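Local atomic coordinates of peptidase S9 prolyl oligopeptidase catalytic domain-containing protein (PDB entry 4HXF), a protein that probably cleaves peptides as a serine protease of the prolyl oligopeptidase family, an acylaminoacyl peptidase that assembles into a self-compartmentalizing hexamer. Residues A[489-503]-A[542-556]. Residues are numbered along the deposited sequence; the frame is centred on the assembly and turned at random.
Sequences NGISYWLTSYAFSDI and HSLEDYRCPLDQSLM. With Y3A (N-[(benzyloxy)carbonyl]glycyl-N-[(2S,3R)-4-chloro-3-hydroxy-1-phenylbutan-2-yl]glycinamide), chain B.
H542 lays one ring face under the amide of N489, whose ND2 stands 4.0 Å above the ring centre. The same ND2 donates to S543 OG, which is also hydrogen-bonded to G576 O, and to D546 OD2, both close to its amide plane; the latter bond, 2.8 Å, uses the anti lone pair of OD2, an oxygen also hydrogen-bonded to ND1 of H578. D546 OD1 takes the N-H of C549 from above the carboxylate plane in an Asx motif, giving each carboxylate oxygen a partner. Y547 O accepts a hydrogen bond from D502 N. R548 then grips the D502 carboxylate side-on, NE to OD1 at 2.8 Å (170°) and NH1 to OD2 at 3.0 Å, the two planes 29° apart; bends at chi2 and chi3 turn its NH2 to inhibitor atom O3. P550 and F500 make an apolar contact, running past one another in opposite senses, CB 3.5 Å from CD2. D552 OD1 accepts from T496 OG1, nearly along its C-O axis. Bent at chi2, Q553 turns its amide to the start of helix 494-500: OE1 accepts from S492 N and, at 2.9 Å, Y493 N, while NE2 donates to Y493 O. With S466 and H578, D546 fits the Ser-His-Asp triad of an alpha/beta hydrolase, and I491, W494, S497, R548 and C549 line the inhibitor pocket beside it.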
# COMPACT_ATOMS: atom_id res chain seq x y z
N ASN A 489 7.26 -37.71 12.98
CA ASN A 489 6.78 -37.96 11.65
C ASN A 489 6.80 -39.48 11.36
O ASN A 489 7.23 -39.94 10.30
CB ASN A 489 7.57 -37.18 10.60
CG ASN A 489 7.40 -35.70 10.75
OD1 ASN A 489 8.03 -35.08 11.68
ND2 ASN A 489 6.56 -35.10 9.88
N GLY A 490 6.29 -40.23 12.35
CA GLY A 490 6.43 -41.69 12.44
C GLY A 490 5.27 -42.50 11.89
O GLY A 490 4.48 -42.01 11.19
N ILE A 491 5.26 -43.75 12.22
CA ILE A 491 4.13 -44.64 12.07
C ILE A 491 3.76 -45.27 13.38
O ILE A 491 4.60 -45.79 14.08
CB ILE A 491 4.46 -45.76 11.02
CG1 ILE A 491 4.86 -45.19 9.68
CG2 ILE A 491 3.23 -46.71 10.89
CD1 ILE A 491 6.41 -45.23 9.47
N SER A 492 2.48 -45.17 13.70
CA SER A 492 1.80 -45.90 14.77
C SER A 492 0.83 -46.99 14.27
O SER A 492 0.60 -47.91 15.05
CB SER A 492 1.08 -45.03 15.83
OG SER A 492 0.01 -44.30 15.29
N TYR A 493 0.28 -46.82 13.07
CA TYR A 493 -0.63 -47.79 12.53
C TYR A 493 -0.47 -48.03 11.07
O TYR A 493 -0.76 -47.13 10.24
CB TYR A 493 -2.10 -47.38 12.86
CG TYR A 493 -3.21 -48.34 12.52
CD1 TYR A 493 -2.94 -49.74 12.30
CD2 TYR A 493 -4.53 -47.99 12.52
CE1 TYR A 493 -3.94 -50.64 12.03
CE2 TYR A 493 -5.52 -48.88 12.26
CZ TYR A 493 -5.25 -50.22 11.98
OH TYR A 493 -6.24 -51.10 11.78
N TRP A 494 0.02 -49.23 10.70
CA TRP A 494 0.25 -49.47 9.29
C TRP A 494 -0.97 -49.40 8.40
O TRP A 494 -0.83 -49.06 7.18
CB TRP A 494 0.99 -50.81 9.07
CG TRP A 494 2.36 -50.77 9.66
CD1 TRP A 494 2.83 -51.47 10.76
CD2 TRP A 494 3.49 -50.03 9.13
NE1 TRP A 494 4.18 -51.17 10.94
CE2 TRP A 494 4.58 -50.27 10.03
CE3 TRP A 494 3.64 -49.16 8.09
CZ2 TRP A 494 5.85 -49.74 9.81
CZ3 TRP A 494 4.92 -48.64 7.87
CH2 TRP A 494 5.98 -48.90 8.75
N LEU A 495 -2.16 -49.72 8.86
CA LEU A 495 -3.26 -49.77 7.94
C LEU A 495 -3.59 -48.38 7.42
O LEU A 495 -3.86 -48.20 6.22
CB LEU A 495 -4.55 -50.36 8.55
CG LEU A 495 -5.65 -50.66 7.55
CD1 LEU A 495 -5.29 -51.68 6.49
CD2 LEU A 495 -6.92 -51.18 8.18
N THR A 496 -3.52 -47.34 8.28
CA THR A 496 -3.72 -45.98 7.78
C THR A 496 -2.58 -45.47 6.93
O THR A 496 -2.73 -44.58 6.10
CB THR A 496 -4.10 -45.00 8.90
OG1 THR A 496 -3.00 -44.88 9.78
CG2 THR A 496 -5.36 -45.52 9.61
N SER A 497 -1.33 -45.97 7.17
CA SER A 497 -0.27 -45.66 6.25
C SER A 497 -0.62 -46.17 4.85
O SER A 497 -0.52 -45.47 3.85
CB SER A 497 1.03 -46.29 6.78
OG SER A 497 2.11 -46.14 5.79
N TYR A 498 -1.00 -47.44 4.75
CA TYR A 498 -1.46 -48.00 3.46
C TYR A 498 -2.44 -47.12 2.70
O TYR A 498 -2.33 -46.81 1.55
CB TYR A 498 -2.00 -49.43 3.65
CG TYR A 498 -2.88 -49.93 2.51
CD1 TYR A 498 -2.38 -50.13 1.21
CD2 TYR A 498 -4.20 -50.12 2.71
CE1 TYR A 498 -3.19 -50.53 0.23
CE2 TYR A 498 -5.02 -50.55 1.70
CZ TYR A 498 -4.55 -50.71 0.47
OH TYR A 498 -5.41 -51.11 -0.53
N ALA A 499 -3.55 -46.76 3.45
CA ALA A 499 -4.68 -46.15 2.82
C ALA A 499 -4.66 -44.60 2.72
O ALA A 499 -5.35 -44.10 1.86
CB ALA A 499 -6.00 -46.61 3.51
N PHE A 500 -3.91 -43.95 3.58
CA PHE A 500 -3.83 -42.49 3.62
C PHE A 500 -2.60 -41.85 3.07
O PHE A 500 -2.68 -40.72 2.58
CB PHE A 500 -4.08 -42.11 5.09
CG PHE A 500 -4.54 -40.66 5.35
CD1 PHE A 500 -5.43 -40.00 4.53
CD2 PHE A 500 -4.20 -40.06 6.58
CE1 PHE A 500 -5.87 -38.72 4.89
CE2 PHE A 500 -4.67 -38.80 6.93
CZ PHE A 500 -5.45 -38.09 6.04
N SER A 501 -1.44 -42.49 3.18
CA SER A 501 -0.20 -41.86 2.76
C SER A 501 -0.01 -41.81 1.28
O SER A 501 -0.67 -42.48 0.52
CB SER A 501 0.99 -42.49 3.38
OG SER A 501 1.26 -43.76 2.79
N ASP A 502 0.90 -40.96 0.87
CA ASP A 502 1.16 -40.82 -0.55
C ASP A 502 1.58 -42.09 -1.27
O ASP A 502 1.17 -42.31 -2.42
CB ASP A 502 2.12 -39.67 -0.79
CG ASP A 502 3.49 -39.82 -0.14
OD1 ASP A 502 3.78 -40.75 0.57
OD2 ASP A 502 4.26 -38.90 -0.38
N ILE A 503 2.48 -42.85 -0.63
CA ILE A 503 3.03 -44.05 -1.25
C ILE A 503 2.45 -45.35 -0.72
O ILE A 503 2.83 -46.45 -1.14
CB ILE A 503 4.55 -44.04 -1.10
CG1 ILE A 503 5.02 -44.24 0.31
CG2 ILE A 503 5.17 -42.83 -1.84
CD1 ILE A 503 6.54 -44.46 0.52
N HIS A 542 5.24 -33.74 14.76
CA HIS A 542 4.67 -33.94 13.44
C HIS A 542 4.56 -32.62 12.73
O HIS A 542 4.81 -31.58 13.30
CB HIS A 542 3.31 -34.60 13.49
CG HIS A 542 3.10 -35.58 12.35
ND1 HIS A 542 3.41 -36.94 12.47
CD2 HIS A 542 2.67 -35.38 11.02
CE1 HIS A 542 3.14 -37.53 11.29
NE2 HIS A 542 2.77 -36.61 10.40
N SER A 543 4.41 -32.66 11.39
CA SER A 543 4.22 -31.46 10.63
C SER A 543 3.07 -31.62 9.70
O SER A 543 2.77 -32.72 9.21
CB SER A 543 5.48 -31.19 9.82
OG SER A 543 5.85 -32.28 9.02
N LEU A 544 2.39 -30.53 9.44
CA LEU A 544 1.05 -30.60 8.73
C LEU A 544 1.10 -30.87 7.26
O LEU A 544 0.07 -31.14 6.64
CB LEU A 544 0.19 -29.38 8.96
CG LEU A 544 -0.40 -29.30 10.39
CD1 LEU A 544 -1.28 -28.01 10.56
CD2 LEU A 544 -1.23 -30.55 10.73
N GLU A 545 2.29 -30.79 6.64
CA GLU A 545 2.38 -31.02 5.20
C GLU A 545 3.10 -32.33 4.93
O GLU A 545 3.58 -32.57 3.79
CB GLU A 545 3.00 -29.80 4.47
CG GLU A 545 2.23 -28.52 4.67
CD GLU A 545 2.99 -27.31 4.11
OE1 GLU A 545 4.09 -26.95 4.56
OE2 GLU A 545 2.47 -26.77 3.14
N ASP A 546 3.28 -33.15 5.96
CA ASP A 546 3.89 -34.48 5.78
C ASP A 546 2.84 -35.47 5.23
O ASP A 546 1.87 -35.83 5.93
CB ASP A 546 4.46 -35.06 7.07
CG ASP A 546 5.17 -36.39 6.83
OD1 ASP A 546 5.03 -37.01 5.75
OD2 ASP A 546 6.03 -36.76 7.68
N TYR A 547 2.92 -35.74 3.93
CA TYR A 547 2.00 -36.71 3.31
C TYR A 547 2.57 -38.11 3.20
O TYR A 547 1.87 -39.06 2.77
CB TYR A 547 1.49 -36.21 1.98
CG TYR A 547 0.91 -34.77 2.11
CD1 TYR A 547 1.28 -33.79 1.21
CD2 TYR A 547 0.09 -34.44 3.16
CE1 TYR A 547 0.80 -32.51 1.37
CE2 TYR A 547 -0.38 -33.11 3.32
CZ TYR A 547 -0.01 -32.17 2.39
OH TYR A 547 -0.42 -30.83 2.52
N ARG A 548 3.84 -38.25 3.52
CA ARG A 548 4.51 -39.54 3.59
C ARG A 548 4.11 -40.36 4.79
O ARG A 548 3.82 -41.52 4.67
CB ARG A 548 6.02 -39.33 3.60
CG ARG A 548 6.90 -40.59 3.62
CD ARG A 548 6.64 -41.63 2.48
NE ARG A 548 6.45 -40.95 1.23
CZ ARG A 548 7.43 -40.41 0.51
NH1 ARG A 548 7.14 -39.62 -0.54
NH2 ARG A 548 8.70 -40.72 0.82
N CYS A 549 4.03 -39.65 5.94
CA CYS A 549 3.49 -40.15 7.18
C CYS A 549 2.51 -39.06 7.64
O CYS A 549 2.89 -38.10 8.35
CB CYS A 549 4.53 -40.40 8.25
SG CYS A 549 5.75 -41.68 7.76
N PRO A 550 1.26 -39.26 7.27
CA PRO A 550 0.31 -38.22 7.65
C PRO A 550 0.08 -38.10 9.14
O PRO A 550 0.49 -38.91 9.94
CB PRO A 550 -0.98 -38.61 6.90
CG PRO A 550 -0.53 -39.49 5.75
CD PRO A 550 0.66 -40.22 6.29
N LEU A 551 -0.56 -36.97 9.47
CA LEU A 551 -0.79 -36.53 10.89
C LEU A 551 -1.35 -37.59 11.81
O LEU A 551 -0.99 -37.63 12.98
CB LEU A 551 -1.62 -35.28 10.88
CG LEU A 551 -1.85 -34.69 12.33
CD1 LEU A 551 -0.56 -34.25 13.05
CD2 LEU A 551 -2.90 -33.52 12.20
N ASP A 552 -2.29 -38.40 11.31
CA ASP A 552 -2.94 -39.44 12.07
C ASP A 552 -1.90 -40.33 12.78
O ASP A 552 -2.09 -40.79 13.90
CB ASP A 552 -3.93 -40.29 11.26
CG ASP A 552 -3.25 -41.10 10.20
OD1 ASP A 552 -3.52 -42.31 10.18
OD2 ASP A 552 -2.46 -40.51 9.39
N GLN A 553 -0.78 -40.52 12.12
CA GLN A 553 0.22 -41.43 12.67
C GLN A 553 0.75 -40.96 14.03
O GLN A 553 1.04 -41.79 14.88
CB GLN A 553 1.43 -41.62 11.74
CG GLN A 553 1.13 -42.30 10.41
CD GLN A 553 0.51 -43.69 10.61
OE1 GLN A 553 0.75 -44.29 11.68
NE2 GLN A 553 -0.31 -44.19 9.64
N SER A 554 0.88 -39.68 14.22
CA SER A 554 1.27 -39.10 15.53
C SER A 554 0.06 -38.81 16.37
O SER A 554 0.07 -39.14 17.56
CB SER A 554 2.17 -37.87 15.48
OG SER A 554 3.46 -38.18 14.91
N LEU A 555 -0.98 -38.20 15.77
CA LEU A 555 -2.09 -37.70 16.62
C LEU A 555 -2.92 -38.86 17.20
O LEU A 555 -3.38 -38.83 18.37
CB LEU A 555 -2.91 -36.67 15.88
CG LEU A 555 -4.07 -36.03 16.68
CD1 LEU A 555 -3.50 -35.43 17.99
CD2 LEU A 555 -4.81 -34.92 15.85
N MET A 556 -3.10 -39.93 16.44
CA MET A 556 -3.84 -41.09 16.97
C MET A 556 -3.10 -41.67 18.15
O MET A 556 -3.72 -42.02 19.11
CB MET A 556 -4.17 -42.15 15.90
CG MET A 556 -5.06 -41.73 14.81
SD MET A 556 -5.58 -43.13 13.76
CE MET A 556 -4.03 -43.76 13.18
N3 Y3A B . 11.43 -43.58 1.16
CA3 Y3A B . 10.75 -44.43 2.16
C3 Y3A B . 10.03 -43.45 3.09
O3 Y3A B . 9.71 -42.30 2.86
C4 Y3A B . 10.44 -42.29 6.26
O4 Y3A B . 11.36 -43.20 6.73
CA4 Y3A B . 9.34 -43.05 5.55
N4 Y3A B . 10.02 -43.93 4.56
CB4 Y3A B . 8.59 -44.12 6.40
CG4 Y3A B . 7.53 -44.86 5.65
CD1 Y3A B . 6.37 -44.27 5.12
CD2 Y3A B . 7.64 -46.23 5.53
CE1 Y3A B . 5.40 -44.99 4.45
CE2 Y3A B . 6.67 -46.97 4.86
CZ4 Y3A B . 5.59 -46.36 4.31
C15 Y3A B . 10.88 -40.94 5.58
O HOH W 1 5.64 -39.74 15.17
O HOH W 2 -1.36 -42.42 7.69
O HOH W 3 3.07 -43.66 6.40